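PDB 2P5Z: type VI secretion system component from Escherichia coli O6, which is a component of the type VI secretion system and resembles the T4 phage tail proteins gp27 and gp5, probably serving as part of a trimeric puncturing spike. Local coordinates for residues R380-V391 with T450-P461. Numbering follows the deposited sequence.
Sequences RPVMAGTLPARV and TEVSIAFEEGNP
Met383 sets CG opposite its carbonyl carbon (chi1 -57°) and bends again at chi2, which lays the side chain over one face of the Phe456 ring. Its CB lies 3.7 Å from Phe456 CD2. The sulfur stands above the same ring at a longer distance, a Met-aromatic contact. The methyl CE runs on to Pro461 CB. Leu387 meets the ring differently: Leu387 CD1 sits at the ring's edge, 3.8 Å from Phe456 CZ. Beside this cluster, Met383 N donates to a lone pair of Gly459 O, in the carbonyl plane. Gly459 belongs to the type I' turn from Glu457 to Asn460.

Beyond it, strands 387-391 and 451-456 pair antiparallel. Leu387 with Ile454 and Ala389 with Val452 are hydrogen-bonded pairs. Ile454 O takes two donors: Leu387 N in the carbonyl plane, and Thr386 OG1 at 2.8 Å from above that plane. Ala389 CB packs on Val452 CG2 and Ile454 CG1. On the other face, the Arg390 and Glu451 side chains run alongside each other, with the guanidinium and carboxylate planes 73° apart, and Arg390 NH2 forms a salt bridge with Glu451 OE2 at 2.8 Å.

Pro461 lies at the edge of the Arg380 guanidinium, which forms salt bridges to Asp462 (NH1) and Glu181 (NE). Glu457 forms a salt bridge with Lys470 of a neighbouring subunit. These two strands are the central and adjoining strands of a five-stranded antiparallel sheet, consistent with the OB domain of the phage-baseplate injector family.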
# COMPACT_ATOMS: atom_id res chain seq x y z
N ARG A 380 4.34 -14.79 1.99
CA ARG A 380 5.37 -15.40 1.15
C ARG A 380 5.61 -14.58 -0.10
O ARG A 380 4.69 -13.93 -0.59
CB ARG A 380 4.94 -16.82 0.78
CG ARG A 380 5.66 -17.85 1.58
CD ARG A 380 5.03 -19.22 1.53
NE ARG A 380 5.73 -20.08 2.48
CZ ARG A 380 6.81 -20.81 2.17
NH1 ARG A 380 7.30 -20.80 0.94
NH2 ARG A 380 7.39 -21.55 3.10
N PRO A 381 6.85 -14.57 -0.60
CA PRO A 381 7.03 -13.88 -1.87
C PRO A 381 6.31 -14.62 -3.02
O PRO A 381 6.15 -15.86 -2.98
CB PRO A 381 8.55 -13.88 -2.07
CG PRO A 381 9.06 -14.95 -1.21
CD PRO A 381 8.10 -15.14 -0.07
N VAL A 382 5.82 -13.85 -3.99
CA VAL A 382 4.99 -14.42 -5.03
C VAL A 382 5.86 -14.63 -6.25
O VAL A 382 6.44 -13.67 -6.79
CB VAL A 382 3.76 -13.52 -5.29
CG1 VAL A 382 3.02 -13.93 -6.54
CG2 VAL A 382 2.82 -13.57 -4.08
N MET A 383 6.01 -15.90 -6.65
CA MET A 383 6.91 -16.25 -7.75
C MET A 383 6.13 -16.28 -9.05
O MET A 383 5.47 -17.28 -9.37
CB MET A 383 7.61 -17.58 -7.51
CG MET A 383 8.42 -17.63 -6.22
SD MET A 383 9.90 -16.63 -6.27
CE MET A 383 10.01 -16.28 -4.56
N ALA A 384 6.18 -15.17 -9.77
CA ALA A 384 5.57 -15.05 -11.07
C ALA A 384 6.68 -15.28 -12.06
O ALA A 384 7.86 -15.05 -11.76
CB ALA A 384 5.00 -13.65 -11.27
N GLY A 385 6.33 -15.75 -13.24
CA GLY A 385 7.35 -16.06 -14.23
C GLY A 385 8.26 -17.21 -13.82
O GLY A 385 8.01 -17.94 -12.85
N THR A 386 9.35 -17.35 -14.55
CA THR A 386 10.15 -18.54 -14.48
C THR A 386 11.61 -18.22 -14.17
O THR A 386 12.09 -17.12 -14.48
CB THR A 386 10.00 -19.31 -15.81
OG1 THR A 386 10.15 -20.70 -15.56
CG2 THR A 386 11.01 -18.85 -16.83
N LEU A 387 12.32 -19.14 -13.53
CA LEU A 387 13.75 -18.91 -13.30
C LEU A 387 14.60 -19.80 -14.20
O LEU A 387 14.35 -21.00 -14.30
CB LEU A 387 14.14 -19.15 -11.84
CG LEU A 387 13.54 -18.21 -10.80
CD1 LEU A 387 14.07 -18.61 -9.43
CD2 LEU A 387 13.90 -16.78 -11.15
N PRO A 388 15.60 -19.21 -14.86
CA PRO A 388 16.51 -20.03 -15.66
C PRO A 388 17.44 -20.83 -14.75
O PRO A 388 17.85 -20.35 -13.69
CB PRO A 388 17.31 -18.99 -16.45
CG PRO A 388 17.27 -17.75 -15.62
CD PRO A 388 15.94 -17.78 -14.90
N ALA A 389 17.73 -22.07 -15.14
CA ALA A 389 18.72 -22.84 -14.42
C ALA A 389 19.55 -23.68 -15.39
O ALA A 389 19.16 -23.87 -16.54
CB ALA A 389 18.05 -23.72 -13.42
N ARG A 390 20.70 -24.14 -14.92
CA ARG A 390 21.53 -25.07 -15.67
C ARG A 390 21.55 -26.40 -14.96
O ARG A 390 21.86 -26.44 -13.77
CB ARG A 390 22.95 -24.55 -15.79
CG ARG A 390 23.13 -23.52 -16.86
CD ARG A 390 24.53 -23.58 -17.44
NE ARG A 390 24.63 -22.73 -18.63
CZ ARG A 390 25.03 -21.46 -18.61
NH1 ARG A 390 25.36 -20.89 -17.46
NH2 ARG A 390 25.09 -20.77 -19.74
N VAL A 391 21.25 -27.47 -15.69
CA VAL A 391 21.38 -28.84 -15.16
C VAL A 391 22.86 -29.16 -14.97
O VAL A 391 23.67 -28.92 -15.86
CB VAL A 391 20.70 -29.89 -16.05
CG1 VAL A 391 20.59 -31.20 -15.31
CG2 VAL A 391 19.32 -29.42 -16.45
N THR A 450 22.30 -28.52 -19.86
CA THR A 450 21.25 -27.83 -20.57
C THR A 450 20.53 -26.79 -19.69
O THR A 450 20.49 -26.91 -18.46
CB THR A 450 20.25 -28.86 -21.13
OG1 THR A 450 19.02 -28.21 -21.49
CG2 THR A 450 19.95 -29.90 -20.09
N GLU A 451 19.97 -25.78 -20.35
CA GLU A 451 19.29 -24.69 -19.65
C GLU A 451 17.79 -24.94 -19.55
O GLU A 451 17.12 -25.14 -20.56
CB GLU A 451 19.59 -23.34 -20.29
CG GLU A 451 21.01 -22.84 -20.00
CD GLU A 451 21.38 -21.56 -20.76
OE1 GLU A 451 20.46 -20.84 -21.23
OE2 GLU A 451 22.59 -21.27 -20.90
N VAL A 452 17.29 -24.93 -18.33
CA VAL A 452 15.87 -25.17 -18.11
C VAL A 452 15.15 -23.97 -17.50
O VAL A 452 15.78 -23.00 -17.07
CB VAL A 452 15.66 -26.36 -17.19
CG1 VAL A 452 16.03 -27.64 -17.92
CG2 VAL A 452 16.45 -26.19 -15.92
N SER A 453 13.83 -24.04 -17.49
CA SER A 453 13.02 -23.02 -16.86
C SER A 453 12.38 -23.59 -15.61
O SER A 453 11.76 -24.65 -15.66
CB SER A 453 11.95 -22.52 -17.81
OG SER A 453 12.50 -21.52 -18.64
N ILE A 454 12.56 -22.89 -14.50
CA ILE A 454 11.97 -23.32 -13.24
C ILE A 454 10.69 -22.52 -12.91
O ILE A 454 10.70 -21.28 -12.90
CB ILE A 454 12.97 -23.22 -12.09
CG1 ILE A 454 14.28 -23.89 -12.50
CG2 ILE A 454 12.41 -23.88 -10.84
CD1 ILE A 454 14.17 -25.39 -12.60
N ALA A 455 9.61 -23.25 -12.69
CA ALA A 455 8.33 -22.66 -12.37
C ALA A 455 7.93 -23.10 -10.97
O ALA A 455 8.51 -24.01 -10.40
CB ALA A 455 7.27 -23.08 -13.38
N PHE A 456 6.91 -22.44 -10.42
CA PHE A 456 6.59 -22.59 -9.01
C PHE A 456 5.11 -22.76 -8.84
O PHE A 456 4.33 -21.91 -9.28
CB PHE A 456 7.08 -21.38 -8.23
CG PHE A 456 8.57 -21.21 -8.26
CD1 PHE A 456 9.36 -21.87 -7.35
CD2 PHE A 456 9.18 -20.43 -9.23
CE1 PHE A 456 10.73 -21.72 -7.37
CE2 PHE A 456 10.55 -20.29 -9.26
CZ PHE A 456 11.32 -20.94 -8.32
N GLU A 457 4.74 -23.86 -8.22
CA GLU A 457 3.35 -24.23 -8.10
C GLU A 457 2.65 -23.25 -7.15
O GLU A 457 3.10 -23.04 -6.02
CB GLU A 457 3.27 -25.66 -7.60
CG GLU A 457 1.91 -26.25 -7.66
CD GLU A 457 1.94 -27.72 -7.36
OE1 GLU A 457 2.26 -28.10 -6.21
OE2 GLU A 457 1.63 -28.49 -8.29
N GLU A 458 1.55 -22.66 -7.63
CA GLU A 458 0.87 -21.47 -7.05
C GLU A 458 1.74 -20.32 -6.51
O GLU A 458 1.41 -19.71 -5.52
CB GLU A 458 -0.29 -21.84 -6.09
CG GLU A 458 0.00 -22.85 -4.98
CD GLU A 458 -1.25 -23.56 -4.50
OE1 GLU A 458 -2.24 -22.86 -4.17
OE2 GLU A 458 -1.25 -24.81 -4.46
N GLY A 459 2.85 -20.03 -7.20
CA GLY A 459 3.71 -18.91 -6.85
C GLY A 459 4.59 -19.16 -5.63
O GLY A 459 5.36 -18.29 -5.23
N ASN A 460 4.48 -20.35 -5.06
CA ASN A 460 5.22 -20.74 -3.87
C ASN A 460 6.68 -21.08 -4.20
O ASN A 460 6.96 -22.00 -4.97
CB ASN A 460 4.52 -21.94 -3.25
CG ASN A 460 4.92 -22.19 -1.81
OD1 ASN A 460 6.09 -22.03 -1.42
ND2 ASN A 460 3.95 -22.62 -1.01
N PRO A 461 7.63 -20.37 -3.57
CA PRO A 461 9.07 -20.57 -3.79
C PRO A 461 9.58 -21.94 -3.35
O PRO A 461 10.66 -22.35 -3.77
CB PRO A 461 9.72 -19.49 -2.91
CG PRO A 461 8.70 -19.20 -1.86
CD PRO A 461 7.39 -19.30 -2.59